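Local coordinates for protein putative GntR-family transcriptional regulator (Bordetella bronchiseptica RB50, PDB 3CNV) that probably regulates transcription in response to a small effector molecule, which its UTRA-type ligand-binding domain, the part crystallised, would be expected to bind, at residues R4-E12 against Y150-N159; G44-R52 against I63-F73. All blocks are in the same frame, centred on the assembly; numbering follows the deposited sequence.

Contact 2 belongs to the central six-stranded antiparallel sheet, contact 1 to a sheet of two strands within this chain, made near its two ends. Along the sequence, residues 4-12 come first, both halves of contact 2 follow, and residues 150-159 come last, so that contact 2 falls, in sequence, between the two halves of contact 1. The contact centres lie about 24 Å apart, on opposite sides of the chain's centre, and their nearest atoms are about 5 Å apart without touching. Strand 59-69 connects them: it supplies half of contact 2, while its beginning packs on Leu8 and Tyr150 of contact 1. No other chain of the assembly touches the hairpin segments of contact 2, whereas contact 1 lies at the subunit interfaces.

Contact 1. Residues R4-E12 against Y150-N159; sequences RFLRLAPDE and YLTDHYHYRN
Two arginines lie close together with their guanidinium planes only 9° apart: Arg7 NE is 3.6 Å from Arg158 NH1, and Arg7 CD sits over one face of the Arg158 group. The hydrogen bonds each makes to oxygens may ease this like-charge proximity. Arg7 NH1 donates to the backbone Arg158 O (3.1 Å), in that carbonyl's plane, and to Asn159 OD1 (3.0 Å), which it meets from above the amide plane. Arg158 NH1 in turn binds Asn162 of the fourth subunit. Further back along the same side chain, Arg7 CB makes a CH-pi contact, 3.6 Å from the centroid of the Tyr157 ring and almost straight above it, while the Tyr157 hydroxyl is hydrogen-bonded to Glu105 OE1 and to Asn159 ND2 of the second subunit.

On the face of the little sheet that carries Ala9, His156 has CG in the crowded position between backbone N and carbonyl carbon (chi1 57°), which turns its imidazole back over the neighbouring strand. Ala9 O lies over one ring face, offset toward the rim. His156 ND1 donates to Asp11 OD1 (2.7 Å) at 173°, and ring and carboxylate are nearly coplanar, an arrangement that should fix the ring's rotation.

Around Leu8, apolar contacts take over. Its CG meets the edge of the Tyr150 ring at CD2 (3.5 Å), and its CD2 touches Tyr155 CB; Pro10 CB lies off-centre against the Tyr155 ring. A water links Tyr150 OH with Arg7 N.

Backbone bonds in both directions between Ala9 and His156, with Arg158 N to Arg7 O and Asp11 N to His154 O, define a short antiparallel ladder. Tyr157 and Asn159 pair further, giving an intersubunit beta sheet continued from strand 155-161 into the second subunit of this UTRA-family regulator.

Contact 2. Residues G44-R52 against I63-F73; sequences GETVVTIRR and IDDLWLPGTHF
Thr46 to Arg52 and Ile63 to Pro69 run antiparallel as the two arms of a beta hairpin, and the ladder is regular: reciprocal backbone bonds join Val48 with Leu68, Ile50 with Leu66, and Arg52 with Asp64. Beyond Leu68, Gly70 N still reaches Thr46 O (2.9 Å), just where the chain turns away. A water spans this end, bound to Thr46 O, Glu45 OE1 and Thr71 N.

Ion pairs occupy the other end, one on each face. Arg51 takes Asp65 side-on, NE to OD1 (2.7 Å) and NH2 to OD2 (3.0 Å), using the syn lone pair of each oxygen; the two planes are 26° apart. Asp65 OD2 has a second partner in Arg147, and Arg51 NH2 one in Glu115. Arg52 behaves differently: its NE (2.8 Å) and NH2 (3.1 Å) both converge on Asp64 OD2, from the anti side, and the planes are 49° apart. Its NH1 binds Ser21, and its NH2 also meets a citrate ion, probably from the crystallisation liquor.

One hydroxyl bond supplements the ladder. The Thr49 hydroxyl, trans to the amide nitrogen (chi1 -161°), donates from OG1 to Leu66 O (2.7 Å), which Ile50 N approaches from the other face of the carbonyl plane. The same OG1 lies over a face of the Trp67 indole, whose edge receives Val47 CG2 at CD1 (3.9 Å).

Apolar contact on the Ile50 face brings Ile50 CD1 to 4.1 Å from Leu68 CD1. Helix 88-96 packs on this face through Leu88 and Phe92, while strands 20-30 and 141-150 flank the hairpin within the six-stranded sheet.

Contact 1. Residues R4-E12 against Y150-N159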
loop_
_atom_site.group_PDB
_atom_site.type_symbol
_atom_site.label_atom_id
_atom_site.label_comp_id
_atom_site.label_asym_id
_atom_site.label_seq_id
_atom_site.Cartn_x
_atom_site.Cartn_y
_atom_site.Cartn_z
ATOM N N ARG C 4 -11.234 0.360 -8.906
ATOM C CA ARG C 4 -9.980 -0.308 -8.994
ATOM C C ARG C 4 -8.931 0.512 -8.251
ATOM O O ARG C 4 -8.170 -0.029 -7.350
ATOM C CB ARG C 4 -9.582 -0.552 -10.474
ATOM C CG ARG C 4 -8.222 -1.173 -10.636
ATOM C CD ARG C 4 -8.276 -2.544 -10.176
ATOM N NE ARG C 4 -6.980 -3.239 -10.101
ATOM C CZ ARG C 4 -6.171 -3.194 -9.053
ATOM N NH1 ARG C 4 -6.488 -2.535 -7.946
ATOM N NH2 ARG C 4 -5.040 -3.848 -9.094
ATOM N N PHE C 5 -8.822 1.778 -8.609
ATOM C CA PHE C 5 -7.716 2.582 -8.047
ATOM C C PHE C 5 -8.103 3.866 -7.411
ATOM O O PHE C 5 -7.323 4.469 -6.682
ATOM C CB PHE C 5 -6.670 2.923 -9.086
ATOM C CG PHE C 5 -5.880 1.755 -9.566
ATOM C CD1 PHE C 5 -5.196 0.957 -8.678
ATOM C CD2 PHE C 5 -5.738 1.512 -10.926
ATOM C CE1 PHE C 5 -4.451 -0.060 -9.105
ATOM C CE2 PHE C 5 -4.909 0.438 -11.374
ATOM C CZ PHE C 5 -4.322 -0.355 -10.467
ATOM N N LEU C 6 -9.329 4.276 -7.665
ATOM C CA LEU C 6 -9.813 5.598 -7.219
ATOM C C LEU C 6 -9.787 5.703 -5.717
ATOM O O LEU C 6 -10.410 4.881 -5.070
ATOM C CB LEU C 6 -11.256 5.823 -7.766
ATOM C CG LEU C 6 -11.835 7.229 -7.491
ATOM C CD1 LEU C 6 -11.058 8.250 -8.274
ATOM C CD2 LEU C 6 -13.306 7.319 -7.836
ATOM N N ARG C 7 -9.147 6.755 -5.169
ATOM C CA ARG C 7 -8.966 6.886 -3.717
ATOM C C ARG C 7 -9.760 8.069 -3.154
ATOM O O ARG C 7 -9.665 8.439 -2.004
ATOM C CB ARG C 7 -7.464 7.066 -3.378
ATOM C CG ARG C 7 -6.628 5.883 -3.602
ATOM C CD ARG C 7 -7.162 4.680 -2.812
ATOM N NE ARG C 7 -6.205 3.678 -3.047
ATOM C CZ ARG C 7 -4.940 3.739 -2.607
ATOM N NH1 ARG C 7 -4.509 4.804 -1.896
ATOM N NH2 ARG C 7 -4.100 2.768 -2.936
ATOM N N LEU C 8 -10.641 8.600 -3.991
ATOM C CA LEU C 8 -11.549 9.663 -3.547
ATOM C C LEU C 8 -12.516 9.188 -2.459
ATOM O O LEU C 8 -13.121 8.114 -2.524
ATOM C CB LEU C 8 -12.303 10.280 -4.711
ATOM C CG LEU C 8 -11.711 11.579 -5.278
ATOM C CD1 LEU C 8 -12.855 12.302 -5.879
ATOM C CD2 LEU C 8 -11.065 12.532 -4.254
ATOM N N ALA C 9 -12.572 9.967 -1.395
ATOM C CA ALA C 9 -13.433 9.673 -0.269
ATOM C C ALA C 9 -14.045 10.952 0.233
ATOM O O ALA C 9 -13.398 12.014 0.193
ATOM C CB ALA C 9 -12.648 9.006 0.840
ATOM N N PRO C 10 -15.306 10.883 0.707
ATOM C CA PRO C 10 -15.856 12.133 1.137
ATOM C C PRO C 10 -15.346 12.604 2.464
ATOM O O PRO C 10 -14.974 11.808 3.332
ATOM C CB PRO C 10 -17.405 11.850 1.245
ATOM C CG PRO C 10 -17.522 10.415 1.461
ATOM C CD PRO C 10 -16.324 9.801 0.694
ATOM N N ASP C 11 -15.385 13.923 2.615
ATOM C CA ASP C 11 -14.993 14.571 3.860
ATOM C C ASP C 11 -16.042 14.345 4.939
ATOM O O ASP C 11 -15.717 14.083 6.105
ATOM C CB ASP C 11 -14.758 16.079 3.664
ATOM C CG ASP C 11 -13.456 16.357 2.961
ATOM O OD1 ASP C 11 -12.631 15.407 2.749
ATOM O OD2 ASP C 11 -13.287 17.525 2.538
ATOM N N GLU C 12 -17.283 14.417 4.496
ATOM C CA GLU C 12 -18.448 14.230 5.347
ATOM C C GLU C 12 -18.769 12.776 5.561
ATOM O O GLU C 12 -18.483 11.902 4.745
ATOM C CB GLU C 12 -19.681 14.956 4.767
ATOM N N TYR C 150 -8.239 16.613 -9.584
ATOM C CA TYR C 150 -9.255 16.427 -8.586
ATOM C C TYR C 150 -9.476 17.714 -7.848
ATOM O O TYR C 150 -8.555 18.380 -7.368
ATOM C CB TYR C 150 -8.830 15.387 -7.536
ATOM C CG TYR C 150 -8.618 13.965 -8.011
ATOM C CD1 TYR C 150 -7.854 13.666 -9.131
ATOM C CD2 TYR C 150 -9.121 12.915 -7.292
ATOM C CE1 TYR C 150 -7.611 12.324 -9.516
ATOM C CE2 TYR C 150 -8.898 11.554 -7.679
ATOM C CZ TYR C 150 -8.153 11.284 -8.808
ATOM O OH TYR C 150 -7.943 9.976 -9.140
ATOM N N LEU C 151 -10.746 18.045 -7.734
ATOM C CA LEU C 151 -11.174 19.172 -6.883
ATOM C C LEU C 151 -11.479 18.547 -5.506
ATOM O O LEU C 151 -12.385 17.762 -5.354
ATOM C CB LEU C 151 -12.419 19.829 -7.440
ATOM C CG LEU C 151 -13.019 20.927 -6.584
ATOM C CD1 LEU C 151 -11.989 22.110 -6.587
ATOM C CD2 LEU C 151 -14.390 21.297 -7.130
ATOM N N THR C 152 -10.640 18.864 -4.538
ATOM C CA THR C 152 -10.660 18.228 -3.223
ATOM C C THR C 152 -11.328 19.087 -2.168
ATOM O O THR C 152 -10.905 19.122 -1.028
ATOM C CB THR C 152 -9.227 17.814 -2.776
ATOM O OG1 THR C 152 -8.379 18.952 -2.754
ATOM C CG2 THR C 152 -8.666 16.864 -3.701
ATOM N N ASP C 153 -12.391 19.769 -2.535
ATOM C CA ASP C 153 -13.076 20.581 -1.563
ATOM C C ASP C 153 -14.090 19.807 -0.670
ATOM O O ASP C 153 -14.394 20.219 0.439
ATOM C CB ASP C 153 -13.630 21.911 -2.188
ATOM C CG ASP C 153 -14.778 21.718 -3.185
ATOM O OD1 ASP C 153 -15.558 22.709 -3.435
ATOM O OD2 ASP C 153 -14.878 20.599 -3.751
ATOM N N HIS C 154 -14.611 18.700 -1.160
ATOM C CA HIS C 154 -15.610 17.925 -0.411
ATOM C C HIS C 154 -15.170 16.485 -0.307
ATOM O O HIS C 154 -15.843 15.656 0.281
ATOM C CB HIS C 154 -16.903 17.898 -1.185
ATOM C CG HIS C 154 -17.572 19.236 -1.278
ATOM N ND1 HIS C 154 -18.055 19.904 -0.177
ATOM C CD2 HIS C 154 -17.887 19.993 -2.349
ATOM C CE1 HIS C 154 -18.623 21.035 -0.567
ATOM N NE2 HIS C 154 -18.522 21.111 -1.886
ATOM N N TYR C 155 -14.022 16.226 -0.908
ATOM C CA TYR C 155 -13.472 14.900 -1.038
ATOM C C TYR C 155 -11.927 15.008 -0.846
ATOM O O TYR C 155 -11.301 16.078 -0.975
ATOM C CB TYR C 155 -13.821 14.290 -2.390
ATOM C CG TYR C 155 -15.260 13.788 -2.560
ATOM C CD1 TYR C 155 -15.553 12.489 -2.396
ATOM C CD2 TYR C 155 -16.309 14.670 -2.857
ATOM C CE1 TYR C 155 -16.862 12.030 -2.509
ATOM C CE2 TYR C 155 -17.630 14.230 -2.947
ATOM C CZ TYR C 155 -17.875 12.889 -2.798
ATOM O OH TYR C 155 -19.141 12.367 -2.889
ATOM N N HIS C 156 -11.357 13.921 -0.374
ATOM C CA HIS C 156 -9.912 13.788 -0.185
ATOM C C HIS C 156 -9.476 12.497 -0.866
ATOM O O HIS C 156 -10.304 11.640 -1.176
ATOM C CB HIS C 156 -9.518 13.822 1.337
ATOM C CG HIS C 156 -10.179 12.772 2.183
ATOM N ND1 HIS C 156 -11.393 12.992 2.788
ATOM C CD2 HIS C 156 -9.833 11.489 2.486
ATOM C CE1 HIS C 156 -11.772 11.897 3.428
ATOM N NE2 HIS C 156 -10.862 10.963 3.248
ATOM N N TYR C 157 -8.168 12.368 -1.038
ATOM C CA TYR C 157 -7.534 11.118 -1.472
ATOM C C TYR C 157 -7.036 10.381 -0.214
ATOM O O TYR C 157 -6.216 10.849 0.496
ATOM C CB TYR C 157 -6.379 11.479 -2.443
ATOM C CG TYR C 157 -5.497 10.388 -2.934
ATOM C CD1 TYR C 157 -5.460 10.101 -4.274
ATOM C CD2 TYR C 157 -4.669 9.700 -2.098
ATOM C CE1 TYR C 157 -4.681 9.136 -4.792
ATOM C CE2 TYR C 157 -3.828 8.632 -2.619
ATOM C CZ TYR C 157 -3.838 8.398 -3.983
ATOM O OH TYR C 157 -3.005 7.415 -4.533
ATOM N N ARG C 158 -7.581 9.208 0.001
ATOM C CA ARG C 158 -7.309 8.342 1.156
ATOM C C ARG C 158 -6.183 7.417 0.839
ATOM O O ARG C 158 -6.166 6.821 -0.225
ATOM C CB ARG C 158 -8.558 7.530 1.562
ATOM C CG ARG C 158 -8.968 6.467 0.522
ATOM C CD ARG C 158 -10.250 5.697 0.937
ATOM N NE ARG C 158 -10.678 4.712 -0.049
ATOM C CZ ARG C 158 -9.914 3.743 -0.592
ATOM N NH1 ARG C 158 -8.597 3.610 -0.326
ATOM N NH2 ARG C 158 -10.493 2.921 -1.457
ATOM N N ASN C 159 -5.212 7.331 1.736
ATOM C CA ASN C 159 -4.064 6.465 1.531
ATOM C C ASN C 159 -3.650 5.818 2.856
ATOM O O ASN C 159 -3.360 6.533 3.817
ATOM C CB ASN C 159 -2.829 7.216 0.964
ATOM C CG ASN C 159 -1.783 6.265 0.334
ATOM O OD1 ASN C 159 -2.106 5.164 -0.159
ATOM N ND2 ASN C 159 -0.551 6.747 0.262
HETATM O O HOH W 1 -7.549 8.427 -6.857
HETATM O O HOH W 2 -1.233 2.914 -1.813
HETATM O O HOH W 3 -18.087 15.484 1.641
#

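Contact 2. Residues G44-R52 against I63-F73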
loop_
_atom_site.group_PDB
_atom_site.type_symbol
_atom_site.label_atom_id
_atom_site.label_comp_id
_atom_site.label_asym_id
_atom_site.label_seq_id
_atom_site.Cartn_x
_atom_site.Cartn_y
_atom_site.Cartn_z
ATOM N N GLY C 44 6.078 6.854 -32.471
ATOM C CA GLY C 44 5.187 7.008 -33.570
ATOM C C GLY C 44 4.007 6.129 -33.392
ATOM O O GLY C 44 3.123 6.139 -34.197
ATOM N N GLU C 45 4.014 5.343 -32.327
ATOM C CA GLU C 45 2.861 4.486 -32.058
ATOM C C GLU C 45 1.634 5.306 -31.725
ATOM O O GLU C 45 1.714 6.343 -31.073
ATOM C CB GLU C 45 3.108 3.433 -30.957
ATOM C CG GLU C 45 3.981 2.289 -31.395
ATOM C CD GLU C 45 3.775 1.051 -30.504
ATOM O OE1 GLU C 45 2.606 0.760 -30.151
ATOM O OE2 GLU C 45 4.757 0.389 -30.148
ATOM N N THR C 46 0.521 4.812 -32.233
ATOM C CA THR C 46 -0.799 5.365 -31.988
ATOM C C THR C 46 -1.319 4.933 -30.625
ATOM O O THR C 46 -1.128 3.801 -30.206
ATOM C CB THR C 46 -1.771 4.957 -33.143
ATOM O OG1 THR C 46 -1.332 5.613 -34.373
ATOM C CG2 THR C 46 -3.155 5.293 -32.817
ATOM N N VAL C 47 -1.937 5.900 -29.950
ATOM C CA VAL C 47 -2.631 5.728 -28.676
ATOM C C VAL C 47 -4.075 6.246 -28.782
ATOM O O VAL C 47 -4.387 7.133 -29.522
ATOM C CB VAL C 47 -1.913 6.399 -27.448
ATOM C CG1 VAL C 47 -0.503 5.690 -27.171
ATOM C CG2 VAL C 47 -1.774 7.892 -27.650
ATOM N N VAL C 48 -4.954 5.598 -28.060
ATOM C CA VAL C 48 -6.300 6.128 -27.874
ATOM C C VAL C 48 -6.225 7.029 -26.665
ATOM O O VAL C 48 -5.614 6.680 -25.629
ATOM C CB VAL C 48 -7.311 5.033 -27.538
ATOM C CG1 VAL C 48 -8.780 5.662 -27.344
ATOM C CG2 VAL C 48 -7.288 3.985 -28.579
ATOM N N THR C 49 -6.832 8.189 -26.792
ATOM C CA THR C 49 -6.961 9.048 -25.653
ATOM C C THR C 49 -8.404 9.392 -25.372
ATOM O O THR C 49 -9.205 9.659 -26.255
ATOM C CB THR C 49 -6.084 10.347 -25.796
ATOM O OG1 THR C 49 -5.893 10.937 -24.485
ATOM C CG2 THR C 49 -6.745 11.358 -26.795
ATOM N N ILE C 50 -8.699 9.358 -24.078
ATOM C CA ILE C 50 -9.996 9.723 -23.566
ATOM C C ILE C 50 -9.837 10.803 -22.502
ATOM O O ILE C 50 -8.920 10.772 -21.663
ATOM C CB ILE C 50 -10.633 8.474 -22.877
ATOM C CG1 ILE C 50 -10.662 7.262 -23.849
ATOM C CG2 ILE C 50 -11.996 8.814 -22.238
ATOM C CD1 ILE C 50 -10.991 5.929 -23.141
ATOM N N ARG C 51 -10.703 11.787 -22.586
ATOM C CA ARG C 51 -10.986 12.687 -21.467
ATOM C C ARG C 51 -12.345 12.403 -20.863
ATOM O O ARG C 51 -13.366 12.278 -21.579
ATOM C CB ARG C 51 -10.886 14.141 -21.903
ATOM C CG ARG C 51 -11.117 15.052 -20.697
ATOM C CD ARG C 51 -10.876 16.455 -20.979
ATOM N NE ARG C 51 -9.453 16.718 -21.004
ATOM C CZ ARG C 51 -8.962 17.939 -21.078
ATOM N NH1 ARG C 51 -9.816 18.983 -21.131
ATOM N NH2 ARG C 51 -7.639 18.107 -21.082
ATOM N N ARG C 52 -12.384 12.272 -19.544
ATOM C CA ARG C 52 -13.703 12.134 -18.885
ATOM C C ARG C 52 -13.841 12.947 -17.624
ATOM O O ARG C 52 -12.870 13.290 -16.979
ATOM C CB ARG C 52 -14.048 10.669 -18.625
ATOM C CG ARG C 52 -13.226 9.982 -17.757
ATOM C CD ARG C 52 -13.747 10.086 -16.323
ATOM N NE ARG C 52 -12.911 9.207 -15.566
ATOM C CZ ARG C 52 -13.121 7.911 -15.400
ATOM N NH1 ARG C 52 -14.236 7.361 -15.838
ATOM N NH2 ARG C 52 -12.236 7.200 -14.715
ATOM N N ILE C 63 -11.351 15.532 -13.511
ATOM C CA ILE C 63 -11.126 15.464 -14.941
ATOM C C ILE C 63 -9.921 14.550 -15.177
ATOM O O ILE C 63 -8.805 14.775 -14.660
ATOM C CB ILE C 63 -10.923 16.850 -15.658
ATOM C CG1 ILE C 63 -12.057 17.801 -15.374
ATOM C CG2 ILE C 63 -10.675 16.670 -17.205
ATOM C CD1 ILE C 63 -13.390 17.508 -16.096
ATOM N N ASP C 64 -10.209 13.437 -15.840
ATOM C CA ASP C 64 -9.196 12.417 -16.169
ATOM C C ASP C 64 -8.878 12.477 -17.661
ATOM O O ASP C 64 -9.781 12.526 -18.500
ATOM C CB ASP C 64 -9.685 11.008 -15.914
ATOM C CG ASP C 64 -9.661 10.575 -14.478
ATOM O OD1 ASP C 64 -8.711 10.982 -13.746
ATOM O OD2 ASP C 64 -10.589 9.737 -14.098
ATOM N N ASP C 65 -7.598 12.475 -17.977
ATOM C CA ASP C 65 -7.094 12.253 -19.342
ATOM C C ASP C 65 -6.396 10.902 -19.290
ATOM O O ASP C 65 -5.541 10.696 -18.448
ATOM C CB ASP C 65 -6.090 13.309 -19.836
ATOM C CG ASP C 65 -6.747 14.614 -20.235
ATOM O OD1 ASP C 65 -7.852 14.567 -20.773
ATOM O OD2 ASP C 65 -6.145 15.689 -20.032
ATOM N N LEU C 66 -6.687 10.048 -20.253
ATOM C CA LEU C 66 -6.139 8.666 -20.318
ATOM C C LEU C 66 -5.508 8.479 -21.681
ATOM O O LEU C 66 -5.983 8.990 -22.681
ATOM C CB LEU C 66 -7.295 7.615 -20.223
ATOM C CG LEU C 66 -8.158 7.290 -19.047
ATOM C CD1 LEU C 66 -9.187 8.398 -18.719
ATOM C CD2 LEU C 66 -8.771 5.951 -19.413
ATOM N N TRP C 67 -4.473 7.666 -21.716
ATOM C CA TRP C 67 -3.819 7.300 -22.959
ATOM C C TRP C 67 -3.604 5.771 -22.873
ATOM O O TRP C 67 -3.028 5.257 -21.918
ATOM C CB TRP C 67 -2.440 7.965 -23.081
ATOM C CG TRP C 67 -2.426 9.453 -23.288
ATOM C CD1 TRP C 67 -2.357 10.114 -24.472
ATOM C CD2 TRP C 67 -2.497 10.452 -22.275
ATOM N NE1 TRP C 67 -2.368 11.461 -24.257
ATOM C CE2 TRP C 67 -2.477 11.694 -22.909
ATOM C CE3 TRP C 67 -2.565 10.410 -20.892
ATOM C CZ2 TRP C 67 -2.505 12.900 -22.191
ATOM C CZ3 TRP C 67 -2.612 11.584 -20.190
ATOM C CH2 TRP C 67 -2.601 12.826 -20.829
ATOM N N LEU C 68 -4.048 5.090 -23.886
ATOM C CA LEU C 68 -3.978 3.645 -24.011
ATOM C C LEU C 68 -3.319 3.204 -25.323
ATOM O O LEU C 68 -3.557 3.779 -26.353
ATOM C CB LEU C 68 -5.383 3.098 -23.940
ATOM C CG LEU C 68 -6.248 3.536 -22.741
ATOM C CD1 LEU C 68 -7.725 3.382 -23.065
ATOM C CD2 LEU C 68 -5.860 2.645 -21.546
ATOM N N PRO C 69 -2.495 2.145 -25.273
ATOM C CA PRO C 69 -1.811 1.695 -26.515
ATOM C C PRO C 69 -2.839 1.266 -27.614
ATOM O O PRO C 69 -3.735 0.465 -27.372
ATOM C CB PRO C 69 -0.954 0.543 -26.041
ATOM C CG PRO C 69 -1.531 0.130 -24.674
ATOM C CD PRO C 69 -2.208 1.290 -24.105
ATOM N N GLY C 70 -2.741 1.880 -28.783
ATOM C CA GLY C 70 -3.747 1.692 -29.849
ATOM C C GLY C 70 -3.897 0.205 -30.122
ATOM O O GLY C 70 -4.991 -0.297 -30.311
ATOM N N THR C 71 -2.770 -0.479 -30.042
ATOM C CA THR C 71 -2.643 -1.894 -30.368
ATOM C C THR C 71 -3.665 -2.716 -29.616
ATOM O O THR C 71 -4.470 -3.398 -30.216
ATOM C CB THR C 71 -1.200 -2.441 -30.067
ATOM O OG1 THR C 71 -0.835 -2.258 -28.666
ATOM C CG2 THR C 71 -0.158 -1.762 -30.978
ATOM N N HIS C 72 -3.726 -2.551 -28.309
ATOM C CA HIS C 72 -4.579 -3.428 -27.490
ATOM C C HIS C 72 -6.015 -2.918 -27.387
ATOM O O HIS C 72 -6.893 -3.588 -26.844
ATOM C CB HIS C 72 -3.981 -3.603 -26.101
ATOM C CG HIS C 72 -2.570 -4.090 -26.121
ATOM N ND1 HIS C 72 -1.512 -3.337 -25.655
ATOM C CD2 HIS C 72 -2.034 -5.251 -26.581
ATOM C CE1 HIS C 72 -0.389 -4.022 -25.805
ATOM N NE2 HIS C 72 -0.677 -5.185 -26.368
ATOM N N PHE C 73 -6.259 -1.732 -27.910
ATOM C CA PHE C 73 -7.532 -1.072 -27.649
ATOM C C PHE C 73 -8.215 -0.617 -28.920
ATOM O O PHE C 73 -9.036 0.321 -28.928
ATOM C CB PHE C 73 -7.345 0.078 -26.662
ATOM C CG PHE C 73 -7.167 -0.374 -25.231
ATOM C CD1 PHE C 73 -8.271 -0.682 -24.444
ATOM C CD2 PHE C 73 -5.883 -0.526 -24.684
ATOM C CE1 PHE C 73 -8.079 -1.119 -23.127
ATOM C CE2 PHE C 73 -5.693 -0.906 -23.401
ATOM C CZ PHE C 73 -6.803 -1.224 -22.609
HETATM O O HOH W 4 -0.118 1.146 -30.241
HETATM O O HOH W 5 -7.438 13.316 -23.846
#